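Local atomic coordinates of hypothetical protein yiiX (PDB entry 2IF6), a protein that is probably a hydrolase of the permuted papain-like amidase family (YaeF/YiiX, C92), although its substrate and physiological role are not established. Residues A[11-16]-A[31-36]; A[69-74]-A[179-184]. All coordinates share one frame; numbering follows the deposited sequence.

Interaction 1. Residues A[11-16]-A[31-36]; sequences IFQISR and YSHTGM
Gln13 O is gripped by two successive amides of the opposing chain, Ser32 N at 3.0 Å and His33 N at 3.1 Å. Both residues thus face Gln13, a classic beta bulge at the point where strand 33-40 starts to pair antiparallel with strand 10-13. Gln13 N returns a bond to His33 O, and Ile11 and Gly35 exchange backbone bonds one hydrogen-bonded pair further on. Ile11 O also takes two donors: Gly35 N lies in the carbonyl plane, whereas Thr34 OG1, 3.0 Å from Ile11 O, sits 46° out of it. With OG1 anti to the backbone N (chi1 -172°), Thr34 turns its hydroxyl both to Ile11 O and over one face of the Phe12 ring, toward the rim, with OG1 3.5 Å from Phe12 CE1. Phe12 CB in turn packs on Tyr31, 3.8 Å from Tyr31 CD1, in an off-centre CH-pi contact; the two rings are oblique. Beyond the bulge, Ser32 OG accepts from Ser15 N at 2.7 Å, and it is hydrogen-bonded to Ser20 OG as well, tying the loop after the strand to helix 20-27. On the sheet face shared by Gln13 and His33, the two side chains run side by side. Gln13 OE1 comes up to the edge of the imidazole, 3.2 Å from His33 CD2, while Gln13 NE2 bonds to Trp61 O. His33 NE2 is hydrogen-bonded to Glu48 OE1, and the His33 side chain touches Cys112, an arrangement that recalls the Cys-His pair of papain-like enzymes with a polar third residue, here probably Glu48. The doubly bonded Gln13 O and the side-chain oxygen at the ring edge are consistent with a well-defined position for His33, probably part of the active site.

Interaction 2. Residues A[69-74]-A[179-184]; sequences KYVVRR and KEWPLF
With CG anti to the carbonyl carbon (chi1 -65°) and every later torsion near 180°, Lys69 reaches out fully extended across the indole of Trp181, whose own CG is anti to its backbone N (chi1 -160°). The two side chains cross at about a right angle. Lys69 CD stands 3.8 Å from the centroid of the five-membered ring of Trp181, only 9° off the ring normal, which makes a well-centred CH-pi contact, and Lys69 CB covers the same indole nearer its rim. Past the ring, Lys69 NZ donates to Pro182 O at 3.0 Å, nearly along the C=O axis; a water accepts a weak bond from Lys69 NZ and donates to Phe184 O. The ammonium group is thus held directly by one backbone oxygen of the C-terminal tail and linked more weakly, through water, to a second. Tyr70 and Glu180 form a hydrogen-bonded antiparallel pair, in which Glu180 N gives the shorter bond, 2.8 Å to Tyr70 O. Their side chains lie alongside each other, with Glu180 CG 3.6 Å from Tyr70 CE2, so the acid's methylene groups rather than its carboxylate meet the ring. On the other sheet face Val71 CG2 packs on Lys179 CG at 3.7 Å. The pairing joins strand 70-75 to strand 174-180, outermost on this side of the six-stranded sheet. Strand 10-13 pairs with the other edge of strand 70-75, the Trp181 indole meets Tyr31 edge-to-face, and Arg73 bonds to Phe169 O, bringing helix 165-169 beside the strand.

Interactions 1 and 2 lie in series along the chain, their centres 10 Å apart, and both belong to the six-stranded antiparallel sheet. Strands 33-40, 10-13, 70-75 and 174-180 follow one another across it, so the two contacts are alternate strand pairings, joined by the intervening pair of 10-13 with 70-75. There Phe12 N probably bonds to Val71 O at 2.9 Å. Side chains add to the junction, as Trp181 packs on Ile14. Interaction 1 is buried and contains His33, a probable catalytic residue, whereas interaction 2 closes the sheet nearer the surface, placing the C-terminal strand one strand away from the N-terminal one, with Trp181 reaching the loop that follows the latter.

Interaction 1. Residues A[11-16]-A[31-36]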
loop_
_atom_site.group_PDB
_atom_site.type_symbol
_atom_site.label_atom_id
_atom_site.label_comp_id
_atom_site.label_asym_id
_atom_site.label_seq_id
_atom_site.Cartn_x
_atom_site.Cartn_y
_atom_site.Cartn_z
ATOM N N ILE A 11 -1.650 -4.477 -5.424
ATOM C CA ILE A 11 -2.200 -3.626 -6.461
ATOM C C ILE A 11 -1.990 -2.151 -6.084
ATOM O O ILE A 11 -2.087 -1.811 -4.905
ATOM C CB ILE A 11 -3.703 -3.985 -6.722
ATOM C CG1 ILE A 11 -4.250 -3.220 -7.944
ATOM C CG2 ILE A 11 -4.544 -3.819 -5.463
ATOM C CD1 ILE A 11 -5.513 -3.781 -8.543
ATOM N N PHE A 12 -1.730 -1.293 -7.078
ATOM C CA PHE A 12 -1.334 0.102 -6.818
ATOM C C PHE A 12 -2.212 0.997 -7.697
ATOM O O PHE A 12 -2.611 0.594 -8.800
ATOM C CB PHE A 12 0.147 0.309 -7.184
ATOM C CG PHE A 12 1.114 -0.578 -6.415
ATOM C CD1 PHE A 12 1.814 -0.069 -5.347
ATOM C CD2 PHE A 12 1.333 -1.916 -6.783
ATOM C CE1 PHE A 12 2.690 -0.880 -4.615
ATOM C CE2 PHE A 12 2.250 -2.734 -6.020
ATOM C CZ PHE A 12 2.914 -2.185 -4.999
ATOM N N GLN A 13 -2.507 2.201 -7.209
ATOM C CA GLN A 13 -3.298 3.146 -7.951
ATOM C C GLN A 13 -2.909 4.555 -7.510
ATOM O O GLN A 13 -2.161 4.729 -6.542
ATOM C CB GLN A 13 -4.803 2.896 -7.696
ATOM C CG GLN A 13 -5.260 3.285 -6.281
ATOM C CD GLN A 13 -6.730 3.032 -5.980
ATOM O OE1 GLN A 13 -7.170 3.402 -4.906
ATOM N NE2 GLN A 13 -7.493 2.431 -6.908
ATOM N N ILE A 14 -3.478 5.530 -8.206
ATOM C CA ILE A 14 -3.380 6.933 -7.838
ATOM C C ILE A 14 -4.619 7.277 -7.031
ATOM O O ILE A 14 -5.755 7.298 -7.561
ATOM C CB ILE A 14 -3.386 7.860 -9.083
ATOM C CG1 ILE A 14 -2.311 7.462 -10.105
ATOM C CG2 ILE A 14 -3.216 9.321 -8.650
ATOM C CD1 ILE A 14 -2.488 8.225 -11.419
ATOM N N SER A 15 -4.408 7.537 -5.751
ATOM C CA SER A 15 -5.468 8.016 -4.858
ATOM C C SER A 15 -6.060 9.370 -5.352
ATOM O O SER A 15 -5.334 10.207 -5.910
ATOM C CB SER A 15 -4.897 8.188 -3.451
ATOM O OG SER A 15 -5.815 8.870 -2.621
ATOM N N ARG A 16 -7.360 9.558 -5.143
ATOM C CA ARG A 16 -8.020 10.857 -5.392
ATOM C C ARG A 16 -8.082 11.756 -4.132
ATOM O O ARG A 16 -8.615 12.873 -4.182
ATOM C CB ARG A 16 -9.430 10.653 -5.911
ATOM C CG ARG A 16 -9.551 10.041 -7.296
ATOM C CD ARG A 16 -11.017 9.727 -7.516
ATOM N NE ARG A 16 -11.211 8.674 -8.501
ATOM C CZ ARG A 16 -11.744 8.854 -9.711
ATOM N NH1 ARG A 16 -12.168 10.059 -10.087
ATOM N NH2 ARG A 16 -11.866 7.818 -10.545
ATOM N N TYR A 31 2.478 6.103 -7.469
ATOM C CA TYR A 31 1.543 5.305 -6.668
ATOM C C TYR A 31 1.277 6.012 -5.362
ATOM O O TYR A 31 2.216 6.330 -4.621
ATOM C CB TYR A 31 2.104 3.892 -6.366
ATOM C CG TYR A 31 2.672 3.276 -7.602
ATOM C CD1 TYR A 31 1.947 3.298 -8.781
ATOM C CD2 TYR A 31 3.969 2.738 -7.621
ATOM C CE1 TYR A 31 2.469 2.800 -9.967
ATOM C CE2 TYR A 31 4.490 2.236 -8.803
ATOM C CZ TYR A 31 3.715 2.281 -9.959
ATOM O OH TYR A 31 4.180 1.788 -11.129
ATOM N N SER A 32 0.013 6.230 -5.063
ATOM C CA SER A 32 -0.317 6.839 -3.797
ATOM C C SER A 32 -1.307 6.033 -2.956
ATOM O O SER A 32 -1.732 6.497 -1.873
ATOM C CB SER A 32 -0.777 8.291 -4.034
ATOM O OG SER A 32 -1.934 8.317 -4.843
ATOM N N HIS A 33 -1.686 4.839 -3.439
ATOM C CA HIS A 33 -2.469 3.908 -2.622
ATOM C C HIS A 33 -2.158 2.482 -3.036
ATOM O O HIS A 33 -1.817 2.252 -4.189
ATOM C CB HIS A 33 -3.966 4.172 -2.769
ATOM C CG HIS A 33 -4.815 3.392 -1.808
ATOM N ND1 HIS A 33 -4.530 3.310 -0.457
ATOM C CD2 HIS A 33 -5.939 2.656 -2.006
ATOM C CE1 HIS A 33 -5.455 2.563 0.136
ATOM N NE2 HIS A 33 -6.313 2.145 -0.783
ATOM N N THR A 34 -2.221 1.543 -2.093
ATOM C CA THR A 34 -1.937 0.127 -2.400
ATOM C C THR A 34 -2.864 -0.763 -1.563
ATOM O O THR A 34 -3.393 -0.331 -0.525
ATOM C CB THR A 34 -0.427 -0.198 -2.189
ATOM O OG1 THR A 34 -0.111 -1.514 -2.658
ATOM C CG2 THR A 34 -0.051 -0.101 -0.745
ATOM N N GLY A 35 -3.124 -1.965 -2.053
ATOM C CA GLY A 35 -3.828 -2.974 -1.252
ATOM C C GLY A 35 -3.375 -4.343 -1.730
ATOM O O GLY A 35 -2.544 -4.443 -2.670
ATOM N N MET A 36 -3.899 -5.389 -1.099
ATOM C CA MET A 36 -3.482 -6.759 -1.441
ATOM C C MET A 36 -4.717 -7.547 -1.778
ATOM O O MET A 36 -5.737 -7.477 -1.045
ATOM C CB MET A 36 -2.739 -7.415 -0.263
ATOM C CG MET A 36 -2.228 -8.926 -0.454
ATOM S SD MET A 36 -1.634 -9.609 1.122
ATOM C CE MET A 36 -3.201 -10.142 1.905
#

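Interaction 2. Residues A[69-74]-A[179-184]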
loop_
_atom_site.group_PDB
_atom_site.type_symbol
_atom_site.label_atom_id
_atom_site.label_comp_id
_atom_site.label_asym_id
_atom_site.label_seq_id
_atom_site.Cartn_x
_atom_site.Cartn_y
_atom_site.Cartn_z
ATOM N N LYS A 69 -6.629 3.773 -13.383
ATOM C CA LYS A 69 -5.315 3.189 -13.662
ATOM C C LYS A 69 -4.893 2.297 -12.502
ATOM O O LYS A 69 -5.164 2.615 -11.329
ATOM C CB LYS A 69 -4.248 4.247 -13.844
ATOM C CG LYS A 69 -4.465 5.132 -15.050
ATOM C CD LYS A 69 -3.263 6.067 -15.148
ATOM C CE LYS A 69 -3.385 6.958 -16.345
ATOM N NZ LYS A 69 -2.095 7.705 -16.542
ATOM N N TYR A 70 -4.228 1.189 -12.825
ATOM C CA TYR A 70 -3.710 0.309 -11.784
ATOM C C TYR A 70 -2.598 -0.553 -12.369
ATOM O O TYR A 70 -2.499 -0.747 -13.601
ATOM C CB TYR A 70 -4.834 -0.564 -11.138
ATOM C CG TYR A 70 -5.391 -1.652 -12.041
ATOM C CD1 TYR A 70 -4.844 -2.942 -12.042
ATOM C CD2 TYR A 70 -6.464 -1.384 -12.912
ATOM C CE1 TYR A 70 -5.345 -3.931 -12.886
ATOM C CE2 TYR A 70 -6.993 -2.365 -13.754
ATOM C CZ TYR A 70 -6.421 -3.635 -13.745
ATOM O OH TYR A 70 -6.938 -4.601 -14.584
ATOM N N VAL A 71 -1.769 -1.066 -11.476
ATOM C CA VAL A 71 -0.728 -2.036 -11.845
ATOM C C VAL A 71 -0.694 -3.034 -10.716
ATOM O O VAL A 71 -0.966 -2.673 -9.545
ATOM C CB VAL A 71 0.655 -1.368 -12.035
ATOM C CG1 VAL A 71 1.060 -0.582 -10.808
ATOM C CG2 VAL A 71 1.739 -2.424 -12.377
ATOM N N VAL A 72 -0.396 -4.290 -11.052
ATOM C CA VAL A 72 -0.418 -5.367 -10.075
ATOM C C VAL A 72 0.937 -6.043 -10.032
ATOM O O VAL A 72 1.466 -6.404 -11.077
ATOM C CB VAL A 72 -1.489 -6.428 -10.445
ATOM C CG1 VAL A 72 -1.495 -7.520 -9.402
ATOM C CG2 VAL A 72 -2.904 -5.773 -10.526
ATOM N N ARG A 73 1.484 -6.240 -8.829
ATOM C CA ARG A 73 2.735 -6.982 -8.673
ATOM C C ARG A 73 2.461 -8.315 -7.973
ATOM O O ARG A 73 1.540 -8.426 -7.155
ATOM C CB ARG A 73 3.732 -6.172 -7.851
ATOM C CG ARG A 73 4.049 -4.815 -8.483
ATOM C CD ARG A 73 5.141 -4.953 -9.529
ATOM N NE ARG A 73 6.474 -4.753 -8.985
ATOM C CZ ARG A 73 7.573 -4.760 -9.732
ATOM N NH1 ARG A 73 7.487 -4.954 -11.055
ATOM N NH2 ARG A 73 8.761 -4.589 -9.159
ATOM N N ARG A 74 3.247 -9.324 -8.299
ATOM C CA ARG A 74 3.111 -10.634 -7.650
ATOM C C ARG A 74 4.470 -11.227 -7.376
ATOM O O ARG A 74 5.418 -10.999 -8.136
ATOM C CB ARG A 74 2.316 -11.581 -8.591
ATOM C CG ARG A 74 2.304 -13.067 -8.121
ATOM C CD ARG A 74 1.520 -13.981 -9.088
ATOM N NE ARG A 74 0.162 -13.471 -9.314
ATOM C CZ ARG A 74 -0.617 -13.826 -10.330
ATOM N NH1 ARG A 74 -0.172 -14.744 -11.209
ATOM N NH2 ARG A 74 -1.846 -13.305 -10.440
ATOM N N LYS A 179 -1.333 -4.614 -15.822
ATOM C CA LYS A 179 -1.073 -3.196 -15.931
ATOM C C LYS A 179 -2.084 -2.576 -16.808
ATOM O O LYS A 179 -2.173 -2.923 -17.999
ATOM C CB LYS A 179 0.304 -2.921 -16.510
ATOM C CG LYS A 179 0.916 -1.717 -15.884
ATOM C CD LYS A 179 1.783 -0.968 -16.825
ATOM C CE LYS A 179 2.893 -1.811 -17.351
ATOM N NZ LYS A 179 3.443 -1.013 -18.455
ATOM N N GLU A 180 -2.857 -1.657 -16.247
ATOM C CA GLU A 180 -3.684 -0.768 -17.081
ATOM C C GLU A 180 -3.267 0.630 -16.698
ATOM O O GLU A 180 -3.881 1.249 -15.843
ATOM C CB GLU A 180 -5.171 -0.949 -16.807
ATOM C CG GLU A 180 -5.696 -2.347 -17.149
ATOM C CD GLU A 180 -5.989 -2.497 -18.621
ATOM O OE1 GLU A 180 -6.236 -1.458 -19.282
ATOM O OE2 GLU A 180 -5.982 -3.653 -19.109
ATOM N N TRP A 181 -2.193 1.109 -17.308
ATOM C CA TRP A 181 -1.625 2.362 -16.905
ATOM C C TRP A 181 -0.955 3.090 -18.079
ATOM O O TRP A 181 0.259 3.110 -18.147
ATOM C CB TRP A 181 -0.574 2.090 -15.850
ATOM C CG TRP A 181 -0.272 3.297 -15.029
ATOM C CD1 TRP A 181 0.247 4.496 -15.467
ATOM C CD2 TRP A 181 -0.492 3.441 -13.624
ATOM N NE1 TRP A 181 0.357 5.366 -14.407
ATOM C CE2 TRP A 181 -0.099 4.748 -13.269
ATOM C CE3 TRP A 181 -0.997 2.596 -12.631
ATOM C CZ2 TRP A 181 -0.184 5.225 -11.949
ATOM C CZ3 TRP A 181 -1.092 3.076 -11.333
ATOM C CH2 TRP A 181 -0.677 4.381 -11.002
ATOM N N PRO A 182 -1.737 3.693 -18.994
ATOM C CA PRO A 182 -1.062 4.341 -20.116
ATOM C C PRO A 182 -0.233 5.521 -19.647
ATOM O O PRO A 182 -0.706 6.304 -18.836
ATOM C CB PRO A 182 -2.210 4.810 -21.007
ATOM C CG PRO A 182 -3.386 4.835 -20.148
ATOM C CD PRO A 182 -3.199 3.797 -19.086
ATOM N N LEU A 183 1.003 5.628 -20.129
ATOM C CA LEU A 183 1.868 6.726 -19.746
ATOM C C LEU A 183 1.881 7.798 -20.819
ATOM O O LEU A 183 2.960 8.285 -21.208
ATOM C CB LEU A 183 3.291 6.240 -19.460
ATOM C CG LEU A 183 3.426 5.485 -18.139
ATOM C CD1 LEU A 183 4.628 4.569 -18.246
ATOM C CD2 LEU A 183 3.539 6.451 -16.949
ATOM N N PHE A 184 0.680 8.133 -21.279
ATOM C CA PHE A 184 0.399 9.219 -22.205
ATOM C C PHE A 184 -0.983 9.768 -21.852
ATOM O O PHE A 184 -1.827 9.007 -21.331
ATOM C CB PHE A 184 0.434 8.756 -23.681
ATOM C CG PHE A 184 -0.270 7.436 -23.961
ATOM C CD1 PHE A 184 -1.622 7.394 -24.268
ATOM C CD2 PHE A 184 0.439 6.228 -23.948
ATOM C CE1 PHE A 184 -2.263 6.166 -24.536
ATOM C CE2 PHE A 184 -0.207 5.014 -24.222
ATOM C CZ PHE A 184 -1.544 4.996 -24.523
HETATM O O HOH W 1 -3.342 9.321 -19.145
#